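Local atomic coordinates of putative agmatine deiminase (Streptococcus mutans, PDB entry 2EWO), a protein that probably hydrolyses agmatine to N-carbamoylputrescine and ammonia, as a deiminase of the guanidine-modifying enzyme superfamily. Residues V52-E60 and I313-P321; F120-D128 and L180-H188. All coordinates share one frame; numbering follows the deposited sequence.

Contact 1 is the more buried of the two and joins regular elements: helix 43-57, with the turn that follows it, lies against the hairpin of strands 312-314 and 317-321. Contact 2 joins two loops, 120-128 and 180-188, and is only partly buried, with its outer end near another subunit. The chemistry follows the place in the fold. In contact 1 branched aliphatic side chains and one phenylalanine ring interlock, whereas contact 2 relies on glycine backbone, a buried serine and an arginine stacked on a peptide. Their centres lie 32 Å apart, with the chain's centre between them. In sequence, both segments of contact 2 fall between those of contact 1.

Contact 1: V52-E60 and I313-P321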
ATOM      1  N   VAL A  52     -20.236  13.231 -13.724  1.00 11.45           N
ATOM      2  CA  VAL A  52     -20.194  12.524 -15.003  1.00 10.00           C
ATOM      3  C   VAL A  52     -20.668  11.084 -14.851  1.00 10.00           C
ATOM      4  O   VAL A  52     -21.115  10.453 -15.817  1.00 10.00           O
ATOM      5  CB  VAL A  52     -18.781  12.515 -15.604  1.00 11.45           C
ATOM      6  CG1 VAL A  52     -17.847  11.744 -14.715  1.00 10.59           C
ATOM      7  CG2 VAL A  52     -18.821  11.915 -17.002  1.00 10.00           C
ATOM      8  N   ALA A  53     -20.570  10.571 -13.627  1.00 16.94           N
ATOM      9  CA  ALA A  53     -21.008   9.214 -13.328  1.00 17.47           C
ATOM     10  C   ALA A  53     -22.512   9.248 -13.120  1.00 16.88           C
ATOM     11  O   ALA A  53     -23.267   8.536 -13.779  1.00 15.02           O
ATOM     12  CB  ALA A  53     -20.318   8.704 -12.064  1.00 10.00           C
ATOM     13  N   GLU A  54     -22.937  10.090 -12.193  1.00 14.76           N
ATOM     14  CA  GLU A  54     -24.349  10.227 -11.900  1.00 17.69           C
ATOM     15  C   GLU A  54     -25.148  10.504 -13.180  1.00 17.74           C
ATOM     16  O   GLU A  54     -26.331  10.182 -13.267  1.00 17.72           O
ATOM     17  CB  GLU A  54     -24.552  11.363 -10.901  1.00 60.00           C
ATOM     18  CG  GLU A  54     -25.988  11.577 -10.452  1.00 60.00           C
ATOM     19  CD  GLU A  54     -26.112  12.764  -9.520  1.00 60.00           C
ATOM     20  OE1 GLU A  54     -25.780  13.894  -9.949  1.00 60.00           O
ATOM     21  OE2 GLU A  54     -26.534  12.566  -8.359  1.00 60.00           O
ATOM     22  N   ALA A  55     -24.489  11.093 -14.171  1.00 29.85           N
ATOM     23  CA  ALA A  55     -25.136  11.411 -15.436  1.00 29.87           C
ATOM     24  C   ALA A  55     -25.497  10.157 -16.229  1.00 30.60           C
ATOM     25  O   ALA A  55     -26.608  10.044 -16.748  1.00 30.89           O
ATOM     26  CB  ALA A  55     -24.232  12.311 -16.272  1.00 10.00           C
ATOM     27  N   ILE A  56     -24.558   9.223 -16.330  1.00 12.74           N
ATOM     28  CA  ILE A  56     -24.798   7.991 -17.074  1.00 13.08           C
ATOM     29  C   ILE A  56     -25.941   7.237 -16.407  1.00 14.96           C
ATOM     30  O   ILE A  56     -26.669   6.489 -17.065  1.00 14.70           O
ATOM     31  CB  ILE A  56     -23.565   7.050 -17.069  1.00 20.05           C
ATOM     32  CG1 ILE A  56     -22.254   7.850 -17.036  1.00 17.92           C
ATOM     33  CG2 ILE A  56     -23.609   6.164 -18.301  1.00 19.23           C
ATOM     34  CD1 ILE A  56     -21.878   8.492 -18.339  1.00 16.71           C
ATOM     35  N   SER A  57     -26.080   7.448 -15.096  1.00 12.31           N
ATOM     36  CA  SER A  57     -27.104   6.805 -14.262  1.00 14.28           C
ATOM     37  C   SER A  57     -28.467   6.650 -14.909  1.00 15.21           C
ATOM     38  O   SER A  57     -29.039   5.556 -14.934  1.00 16.54           O
ATOM     39  CB  SER A  57     -27.302   7.577 -12.951  1.00 50.74           C
ATOM     40  OG  SER A  57     -26.103   7.663 -12.203  1.00 51.09           O
ATOM     41  N   GLU A  58     -29.000   7.754 -15.415  1.00 21.12           N
ATOM     42  CA  GLU A  58     -30.314   7.721 -16.029  1.00 20.60           C
ATOM     43  C   GLU A  58     -30.401   7.006 -17.377  1.00 19.42           C
ATOM     44  O   GLU A  58     -31.482   6.886 -17.942  1.00 20.60           O
ATOM     45  CB  GLU A  58     -30.876   9.141 -16.159  1.00 44.18           C
ATOM     46  CG  GLU A  58     -29.938  10.173 -16.764  1.00 47.04           C
ATOM     47  CD  GLU A  58     -30.703  11.348 -17.369  1.00 49.29           C
ATOM     48  OE1 GLU A  58     -31.399  11.132 -18.390  1.00 48.90           O
ATOM     49  OE2 GLU A  58     -30.625  12.479 -16.827  1.00 50.00           O
ATOM     50  N   PHE A  59     -29.289   6.495 -17.887  1.00 21.81           N
ATOM     51  CA  PHE A  59     -29.345   5.827 -19.180  1.00 20.48           C
ATOM     52  C   PHE A  59     -29.004   4.341 -19.106  1.00 19.09           C
ATOM     53  O   PHE A  59     -29.565   3.512 -19.837  1.00 18.20           O
ATOM     54  CB  PHE A  59     -28.415   6.556 -20.152  1.00 14.22           C
ATOM     55  CG  PHE A  59     -28.759   8.017 -20.332  1.00 14.52           C
ATOM     56  CD1 PHE A  59     -29.824   8.403 -21.145  1.00 13.88           C
ATOM     57  CD2 PHE A  59     -28.042   9.003 -19.658  1.00 14.38           C
ATOM     58  CE1 PHE A  59     -30.170   9.752 -21.287  1.00 13.55           C
ATOM     59  CE2 PHE A  59     -28.382  10.353 -19.792  1.00 14.98           C
ATOM     60  CZ  PHE A  59     -29.450  10.727 -20.610  1.00 13.55           C
ATOM     61  N   GLU A  60     -28.084   4.016 -18.205  1.00 13.99           N
ATOM     62  CA  GLU A  60     -27.614   2.648 -17.991  1.00 12.50           C
ATOM     63  C   GLU A  60     -26.795   2.611 -16.718  1.00 12.50           C
ATOM     64  O   GLU A  60     -26.533   3.646 -16.111  1.00 12.50           O
ATOM     65  CB  GLU A  60     -26.741   2.188 -19.164  1.00 43.81           C
ATOM     66  CG  GLU A  60     -25.866   3.281 -19.770  1.00 43.08           C
ATOM     67  CD  GLU A  60     -24.931   2.763 -20.845  1.00 43.49           C
ATOM     68  OE1 GLU A  60     -25.300   1.807 -21.554  1.00 42.28           O
ATOM     69  OE2 GLU A  60     -23.825   3.323 -20.993  1.00 44.11           O
ATOM     70  N   ILE A 313     -21.104   8.319 -25.964  1.00 20.86           N
ATOM     71  CA  ILE A 313     -22.331   7.913 -26.640  1.00 20.32           C
ATOM     72  C   ILE A 313     -22.986   6.695 -25.985  1.00 20.72           C
ATOM     73  O   ILE A 313     -22.764   5.565 -26.420  1.00 22.53           O
ATOM     74  CB  ILE A 313     -22.065   7.555 -28.127  1.00 21.39           C
ATOM     75  CG1 ILE A 313     -21.493   8.763 -28.865  1.00 22.22           C
ATOM     76  CG2 ILE A 313     -23.353   7.088 -28.794  1.00 20.40           C
ATOM     77  CD1 ILE A 313     -22.380  10.002 -28.810  1.00 23.68           C
ATOM     78  N   VAL A 314     -23.778   6.910 -24.941  1.00 13.24           N
ATOM     79  CA  VAL A 314     -24.458   5.788 -24.305  1.00 13.70           C
ATOM     80  C   VAL A 314     -25.698   5.522 -25.171  1.00 15.49           C
ATOM     81  O   VAL A 314     -25.898   6.190 -26.195  1.00 16.09           O
ATOM     82  CB  VAL A 314     -24.889   6.130 -22.861  1.00 19.45           C
ATOM     83  CG1 VAL A 314     -23.753   6.815 -22.146  1.00 18.56           C
ATOM     84  CG2 VAL A 314     -26.127   7.003 -22.860  1.00 19.41           C
ATOM     85  N   ASN A 315     -26.509   4.537 -24.794  1.00 14.64           N
ATOM     86  CA  ASN A 315     -27.716   4.263 -25.556  1.00 15.08           C
ATOM     87  C   ASN A 315     -28.837   5.146 -25.004  1.00 15.62           C
ATOM     88  O   ASN A 315     -29.080   5.193 -23.790  1.00 14.18           O
ATOM     89  CB  ASN A 315     -28.091   2.770 -25.503  1.00 13.31           C
ATOM     90  CG  ASN A 315     -28.044   2.188 -24.096  1.00 13.24           C
ATOM     91  OD1 ASN A 315     -28.603   2.750 -23.148  1.00 13.44           O
ATOM     92  ND2 ASN A 315     -27.384   1.041 -23.961  1.00 12.80           N
ATOM     93  N   GLY A 316     -29.478   5.883 -25.909  1.00 29.44           N
ATOM     94  CA  GLY A 316     -30.553   6.785 -25.529  1.00 29.53           C
ATOM     95  C   GLY A 316     -30.096   8.004 -24.735  1.00 29.21           C
ATOM     96  O   GLY A 316     -30.869   8.566 -23.959  1.00 29.55           O
ATOM     97  N   GLY A 317     -28.846   8.421 -24.923  1.00 18.06           N
ATOM     98  CA  GLY A 317     -28.343   9.573 -24.195  1.00 17.56           C
ATOM     99  C   GLY A 317     -26.935   9.994 -24.581  1.00 17.77           C
ATOM    100  O   GLY A 317     -26.169   9.218 -25.149  1.00 17.36           O
ATOM    101  N   ILE A 318     -26.594  11.241 -24.280  1.00 10.41           N
ATOM    102  CA  ILE A 318     -25.270  11.766 -24.580  1.00 10.13           C
ATOM    103  C   ILE A 318     -24.768  12.532 -23.384  1.00 10.72           C
ATOM    104  O   ILE A 318     -25.515  13.285 -22.759  1.00 11.01           O
ATOM    105  CB  ILE A 318     -25.291  12.716 -25.787  1.00 10.00           C
ATOM    106  CG1 ILE A 318     -25.460  11.898 -27.067  1.00 10.00           C
ATOM    107  CG2 ILE A 318     -24.008  13.554 -25.828  1.00 10.00           C
ATOM    108  CD1 ILE A 318     -25.523  12.737 -28.317  1.00 11.53           C
ATOM    109  N   ILE A 319     -23.501  12.318 -23.053  1.00 13.80           N
ATOM    110  CA  ILE A 319     -22.886  13.003 -21.931  1.00 12.89           C
ATOM    111  C   ILE A 319     -21.859  13.926 -22.566  1.00 13.18           C
ATOM    112  O   ILE A 319     -20.838  13.472 -23.084  1.00 12.61           O
ATOM    113  CB  ILE A 319     -22.203  12.003 -20.985  1.00 10.00           C
ATOM    114  CG1 ILE A 319     -23.115  10.779 -20.768  1.00 10.00           C
ATOM    115  CG2 ILE A 319     -21.873  12.695 -19.667  1.00 10.00           C
ATOM    116  CD1 ILE A 319     -24.408  11.038 -19.993  1.00 10.00           C
ATOM    117  N   LEU A 320     -22.149  15.223 -22.545  1.00 10.07           N
ATOM    118  CA  LEU A 320     -21.272  16.216 -23.158  1.00 10.12           C
ATOM    119  C   LEU A 320     -20.627  17.164 -22.150  1.00 10.07           C
ATOM    120  O   LEU A 320     -21.236  17.538 -21.142  1.00 10.07           O
ATOM    121  CB  LEU A 320     -22.065  17.029 -24.198  1.00 15.94           C
ATOM    122  CG  LEU A 320     -21.344  18.053 -25.088  1.00 17.05           C
ATOM    123  CD1 LEU A 320     -20.656  17.337 -26.253  1.00 18.06           C
ATOM    124  CD2 LEU A 320     -22.359  19.054 -25.625  1.00 16.43           C
ATOM    125  N   PRO A 321     -19.372  17.559 -22.417  1.00 11.97           N
ATOM    126  CA  PRO A 321     -18.632  18.469 -21.539  1.00 11.55           C
ATOM    127  C   PRO A 321     -19.100  19.914 -21.630  1.00 11.53           C
ATOM    128  O   PRO A 321     -19.428  20.394 -22.707  1.00 11.06           O
ATOM    129  CB  PRO A 321     -17.184  18.275 -21.987  1.00 10.00           C
ATOM    130  CG  PRO A 321     -17.312  17.903 -23.427  1.00 10.00           C
ATOM    131  CD  PRO A 321     -18.484  16.966 -23.437  1.00 10.00           C
TER
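Phe-59 lays one face of its ring on the backbone of Gly-317, whose CA sits 3.8 Å from the ring centroid and 27° off the normal, a CH-pi contact displaced toward the rim. With no side chain on Gly-317, the ring can come down directly on the strand. With CG anti to the carbonyl carbon (chi1 -58°) the ring of Phe-59 is carried over Gly-317; its CB is 3.6 Å from Val-314 CG2, and its CE2 comes to 4.0 Å from Ile-319 CD1, which approaches obliquely. Ile-319 is the second focus: Ala-55 CB is 3.9 Å from its CD1, Ile-56 CD1 comes in at about a right angle to 3.6 Å from its CG1, and Val-52 CG2 touches its CG2 branch. The other branch of Ile-56, CG2, lies 3.9 Å from Val-314 CG1.

The contact is helix-on-sheet packing of the alpha/beta type found in the propeller fold of this superfamily: helix 52-57 and strand 317-321 run nearly antiparallel, at 163°, with axes 9.0 Å apart.

Ile-56 O accepts the backbone N-H groups of both Phe-59 and Glu-60, holding the turn that presents the ring. The extended side chain of Glu-60 passes over Val-314, its OE2 3.5 Å from Val-314 CB; OE2 is hydrogen-bonded to Gln-24. Further out, on strand 24-29, Met-29 touches Val-52 and Ile-27 touches Ile-56, Val-314 and Glu-60. Lys-343 and Val-345 of strand 343-347 touch Phe-59, and Glu-58 makes a salt bridge to Lys-343.

Contact 2: F120-D128 and L180-H188; sequences FNAWGGLVD and LLHPSRNPH
A type I beta turn from His-182 to Arg-185 fits against the glycine-bearing loop 120-128, where Ser-184 and Gly-124 bring their CA atoms to 4.4 Å. Gly-124 CA points a hydrogen at Ser-184 O, a CH...O contact of 3.2 Å. The backbone of Gly-124, with phi 127°, takes a form suited to glycine. Val-127 lies beside Ser-184, though the detail of their packing is doubtful, and Asp-128 CB lies 3.8 Å from Ser-184 OG.

Arg-185 makes the second part of the contact. Bends at chi2 and chi3 fold its guanidinium back over the Trp-123 to Gly-124 peptide, so that Gly-124 N lies 3.5 Å above the guanidinium plane, over its centre. NH2 reaches 3.5 Å from Trp-123 CA and stands at the edge of the indole, near its plane. NE makes a salt bridge to Glu-161, and NH1 gives a weak, bent hydrogen bond to Ser-184 O. Within the turn, Ser-184 N donates to His-182 ND1 at 3.3 Å and 171°, close to the ring plane.

Leu-126 packs on Leu-126 of a second subunit. The indole of Trp-123 meets Trp-97 edge-to-face and also touches His-222 and Asp-100, consistent with the loops that line the substrate pocket in guanidine-modifying deiminases.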
ATOM      1  N   PHE A 120      -0.245  -1.096 -22.699  1.00 10.00           N
ATOM      2  CA  PHE A 120      -0.316   0.301 -22.275  1.00 10.00           C
ATOM      3  C   PHE A 120       1.022   0.759 -21.709  1.00 10.00           C
ATOM      4  O   PHE A 120       1.572   0.104 -20.833  1.00 12.23           O
ATOM      5  CB  PHE A 120      -1.396   0.447 -21.200  1.00 17.13           C
ATOM      6  CG  PHE A 120      -1.530   1.835 -20.649  1.00 15.59           C
ATOM      7  CD1 PHE A 120      -2.047   2.859 -21.435  1.00 14.58           C
ATOM      8  CD2 PHE A 120      -1.163   2.111 -19.333  1.00 14.81           C
ATOM      9  CE1 PHE A 120      -2.201   4.135 -20.924  1.00 14.64           C
ATOM     10  CE2 PHE A 120      -1.312   3.384 -18.805  1.00 14.68           C
ATOM     11  CZ  PHE A 120      -1.833   4.401 -19.603  1.00 16.03           C
ATOM     12  N   ASN A 121       1.550   1.881 -22.186  1.00 14.11           N
ATOM     13  CA  ASN A 121       2.826   2.349 -21.661  1.00 14.07           C
ATOM     14  C   ASN A 121       2.769   3.807 -21.221  1.00 13.36           C
ATOM     15  O   ASN A 121       3.776   4.509 -21.242  1.00 12.11           O
ATOM     16  CB  ASN A 121       3.924   2.156 -22.704  1.00 18.76           C
ATOM     17  CG  ASN A 121       3.628   2.885 -23.988  1.00 20.33           C
ATOM     18  OD1 ASN A 121       4.472   2.962 -24.880  1.00 18.94           O
ATOM     19  ND2 ASN A 121       2.413   3.425 -24.093  1.00 21.57           N
ATOM     20  N   ALA A 122       1.583   4.244 -20.813  1.00 15.58           N
ATOM     21  CA  ALA A 122       1.355   5.613 -20.355  1.00 17.26           C
ATOM     22  C   ALA A 122       1.537   6.654 -21.461  1.00 18.71           C
ATOM     23  O   ALA A 122       2.113   7.727 -21.240  1.00 18.79           O
ATOM     24  CB  ALA A 122       2.266   5.937 -19.169  1.00 10.00           C
ATOM     25  N   TRP A 123       1.041   6.330 -22.653  1.00 10.00           N
ATOM     26  CA  TRP A 123       1.138   7.239 -23.790  1.00 10.00           C
ATOM     27  C   TRP A 123       2.593   7.564 -24.118  1.00 10.00           C
ATOM     28  O   TRP A 123       3.025   8.708 -23.973  1.00 10.00           O
ATOM     29  CB  TRP A 123       0.380   8.536 -23.479  1.00 14.44           C
ATOM     30  CG  TRP A 123      -1.034   8.296 -23.076  1.00 10.94           C
ATOM     31  CD1 TRP A 123      -2.068   7.929 -23.892  1.00 10.00           C
ATOM     32  CD2 TRP A 123      -1.554   8.291 -21.741  1.00 10.00           C
ATOM     33  NE1 TRP A 123      -3.197   7.687 -23.147  1.00 10.08           N
ATOM     34  CE2 TRP A 123      -2.910   7.901 -21.824  1.00 10.00           C
ATOM     35  CE3 TRP A 123      -1.006   8.571 -20.483  1.00 10.00           C
ATOM     36  CZ2 TRP A 123      -3.725   7.784 -20.693  1.00 10.00           C
ATOM     37  CZ3 TRP A 123      -1.815   8.454 -19.359  1.00 10.00           C
ATOM     38  CH2 TRP A 123      -3.159   8.064 -19.472  1.00 10.00           C
ATOM     39  N   GLY A 124       3.350   6.563 -24.556  1.00 13.12           N
ATOM     40  CA  GLY A 124       4.746   6.805 -24.887  1.00 16.63           C
ATOM     41  C   GLY A 124       5.707   5.866 -24.188  1.00 18.12           C
ATOM     42  O   GLY A 124       6.522   5.210 -24.835  1.00 19.74           O
ATOM     43  N   GLY A 125       5.618   5.804 -22.864  1.00 10.00           N
ATOM     44  CA  GLY A 125       6.485   4.926 -22.113  1.00 10.00           C
ATOM     45  C   GLY A 125       7.651   5.645 -21.485  1.00 10.00           C
ATOM     46  O   GLY A 125       7.513   6.757 -20.975  1.00 10.00           O
ATOM     47  N   LEU A 126       8.802   4.988 -21.503  1.00 21.12           N
ATOM     48  CA  LEU A 126      10.017   5.560 -20.947  1.00 22.64           C
ATOM     49  C   LEU A 126      10.553   6.592 -21.921  1.00 22.82           C
ATOM     50  O   LEU A 126      11.487   7.339 -21.616  1.00 22.54           O
ATOM     51  CB  LEU A 126      11.061   4.467 -20.725  1.00 10.00           C
ATOM     52  CG  LEU A 126      11.057   3.760 -19.370  1.00 10.00           C
ATOM     53  CD1 LEU A 126      12.003   2.582 -19.425  1.00 10.07           C
ATOM     54  CD2 LEU A 126      11.464   4.738 -18.270  1.00 10.00           C
ATOM     55  N   VAL A 127       9.950   6.631 -23.101  1.00 41.02           N
ATOM     56  CA  VAL A 127      10.374   7.567 -24.122  1.00 41.06           C
ATOM     57  C   VAL A 127       9.595   8.870 -24.044  1.00 40.20           C
ATOM     58  O   VAL A 127      10.177   9.950 -24.129  1.00 40.46           O
ATOM     59  CB  VAL A 127      10.247   6.925 -25.537  1.00 46.26           C
ATOM     60  CG1 VAL A 127       9.060   5.987 -25.576  1.00 45.08           C
ATOM     61  CG2 VAL A 127      10.127   8.007 -26.605  1.00 46.66           C
ATOM     62  N   ASP A 128       8.287   8.784 -23.849  1.00 27.57           N
ATOM     63  CA  ASP A 128       7.504  10.004 -23.788  1.00 27.31           C
ATOM     64  C   ASP A 128       6.257   9.879 -22.930  1.00 25.47           C
ATOM     65  O   ASP A 128       5.335  10.683 -23.044  1.00 26.06           O
ATOM     66  CB  ASP A 128       7.126  10.427 -25.207  1.00 59.01           C
ATOM     67  CG  ASP A 128       6.538  11.813 -25.261  1.00 60.00           C
ATOM     68  OD1 ASP A 128       7.183  12.748 -24.742  1.00 60.00           O
ATOM     69  OD2 ASP A 128       5.436  11.970 -25.831  1.00 60.00           O
ATOM     70  N   LEU A 180      -0.367   7.012 -33.606  1.00 10.74           N
ATOM     71  CA  LEU A 180      -0.063   5.603 -33.825  1.00 10.54           C
ATOM     72  C   LEU A 180       1.308   5.355 -34.435  1.00 11.32           C
ATOM     73  O   LEU A 180       1.842   4.254 -34.325  1.00 10.38           O
ATOM     74  CB  LEU A 180      -1.115   4.952 -34.723  1.00 10.00           C
ATOM     75  CG  LEU A 180      -2.588   4.989 -34.306  1.00 10.00           C
ATOM     76  CD1 LEU A 180      -3.220   3.708 -34.794  1.00 10.00           C
ATOM     77  CD2 LEU A 180      -2.764   5.122 -32.793  1.00 10.00           C
ATOM     78  N   LEU A 181       1.864   6.374 -35.089  1.00 10.00           N
ATOM     79  CA  LEU A 181       3.179   6.264 -35.731  1.00 11.27           C
ATOM     80  C   LEU A 181       4.286   6.887 -34.896  1.00 12.13           C
ATOM     81  O   LEU A 181       5.473   6.680 -35.170  1.00 12.38           O
ATOM     82  CB  LEU A 181       3.157   6.929 -37.112  1.00 10.00           C
ATOM     83  CG  LEU A 181       2.922   6.028 -38.326  1.00 10.00           C
ATOM     84  CD1 LEU A 181       1.696   5.161 -38.105  1.00 10.63           C
ATOM     85  CD2 LEU A 181       2.759   6.883 -39.575  1.00 10.32           C
ATOM     86  N   HIS A 182       3.887   7.648 -33.879  1.00 18.85           N
ATOM     87  CA  HIS A 182       4.830   8.305 -32.982  1.00 19.58           C
ATOM     88  C   HIS A 182       5.924   7.291 -32.628  1.00 19.67           C
ATOM     89  O   HIS A 182       5.653   6.101 -32.489  1.00 20.03           O
ATOM     90  CB  HIS A 182       4.089   8.781 -31.723  1.00 27.04           C
ATOM     91  CG  HIS A 182       4.790   9.875 -30.974  1.00 28.09           C
ATOM     92  ND1 HIS A 182       5.947   9.666 -30.255  1.00 28.06           N
ATOM     93  CD2 HIS A 182       4.492  11.188 -30.831  1.00 28.50           C
ATOM     94  CE1 HIS A 182       6.330  10.802 -29.699  1.00 28.84           C
ATOM     95  NE2 HIS A 182       5.465  11.742 -30.034  1.00 28.24           N
ATOM     96  N   PRO A 183       7.179   7.742 -32.508  1.00 20.13           N
ATOM     97  CA  PRO A 183       8.255   6.808 -32.169  1.00 18.90           C
ATOM     98  C   PRO A 183       8.077   6.119 -30.805  1.00 17.56           C
ATOM     99  O   PRO A 183       8.608   5.033 -30.598  1.00 17.43           O
ATOM    100  CB  PRO A 183       9.508   7.688 -32.238  1.00 10.00           C
ATOM    101  CG  PRO A 183       8.991   9.054 -31.869  1.00 10.00           C
ATOM    102  CD  PRO A 183       7.701   9.111 -32.663  1.00 10.00           C
ATOM    103  N   SER A 184       7.329   6.740 -29.890  1.00 10.07           N
ATOM    104  CA  SER A 184       7.108   6.158 -28.561  1.00 10.07           C
ATOM    105  C   SER A 184       5.891   5.251 -28.562  1.00 10.07           C
ATOM    106  O   SER A 184       5.205   5.118 -27.555  1.00 10.07           O
ATOM    107  CB  SER A 184       6.914   7.258 -27.503  1.00 35.89           C
ATOM    108  OG  SER A 184       5.729   8.005 -27.710  1.00 36.24           O
ATOM    109  N   ARG A 185       5.648   4.595 -29.688  1.00 26.75           N
ATOM    110  CA  ARG A 185       4.483   3.739 -29.818  1.00 26.56           C
ATOM    111  C   ARG A 185       4.657   2.846 -31.045  1.00 27.10           C
ATOM    112  O   ARG A 185       4.254   3.221 -32.147  1.00 28.62           O
ATOM    113  CB  ARG A 185       3.254   4.631 -30.006  1.00 10.00           C
ATOM    114  CG  ARG A 185       1.941   4.037 -29.587  1.00 10.00           C
ATOM    115  CD  ARG A 185       1.748   4.115 -28.080  1.00 10.00           C
ATOM    116  NE  ARG A 185       1.076   5.338 -27.633  1.00 10.00           N
ATOM    117  CZ  ARG A 185       1.597   6.558 -27.692  1.00 10.00           C
ATOM    118  NH1 ARG A 185       2.811   6.751 -28.186  1.00 10.00           N
ATOM    119  NH2 ARG A 185       0.899   7.589 -27.247  1.00 10.00           N
ATOM    120  N   ASN A 186       5.276   1.684 -30.869  1.00 10.11           N
ATOM    121  CA  ASN A 186       5.466   0.744 -31.979  1.00 10.11           C
ATOM    122  C   ASN A 186       6.431   1.179 -33.078  1.00 10.11           C
ATOM    123  O   ASN A 186       6.093   1.152 -34.259  1.00 10.11           O
ATOM    124  CB  ASN A 186       4.113   0.417 -32.612  1.00 10.00           C
ATOM    125  CG  ASN A 186       3.111  -0.092 -31.600  1.00 10.00           C
ATOM    126  OD1 ASN A 186       1.896  -0.100 -31.845  1.00 10.00           O
ATOM    127  ND2 ASN A 186       3.614  -0.532 -30.448  1.00 10.04           N
ATOM    128  N   PRO A 187       7.651   1.589 -32.704  1.00 18.58           N
ATOM    129  CA  PRO A 187       8.639   2.016 -33.697  1.00 19.00           C
ATOM    130  C   PRO A 187       9.337   0.821 -34.348  1.00 19.50           C
ATOM    131  O   PRO A 187      10.403   0.964 -34.934  1.00 21.17           O
ATOM    132  CB  PRO A 187       9.606   2.853 -32.871  1.00 10.00           C
ATOM    133  CG  PRO A 187       9.627   2.121 -31.586  1.00 10.00           C
ATOM    134  CD  PRO A 187       8.146   1.856 -31.341  1.00 10.00           C
ATOM    135  N   HIS A 188       8.741  -0.357 -34.237  1.00 10.00           N
ATOM    136  CA  HIS A 188       9.332  -1.555 -34.818  1.00 10.00           C
ATOM    137  C   HIS A 188       8.336  -2.084 -35.829  1.00 10.00           C
ATOM    138  O   HIS A 188       8.582  -3.058 -36.545  1.00 10.00           O
ATOM    139  CB  HIS A 188       9.572  -2.590 -33.721  1.00 24.48           C
ATOM    140  CG  HIS A 188       8.314  -3.073 -33.068  1.00 24.99           C
ATOM    141  ND1 HIS A 188       7.662  -4.220 -33.465  1.00 25.26           N
ATOM    142  CD2 HIS A 188       7.564  -2.539 -32.074  1.00 24.98           C
ATOM    143  CE1 HIS A 188       6.565  -4.374 -32.746  1.00 25.17           C
ATOM    144  NE2 HIS A 188       6.482  -3.366 -31.895  1.00 26.07           N
TER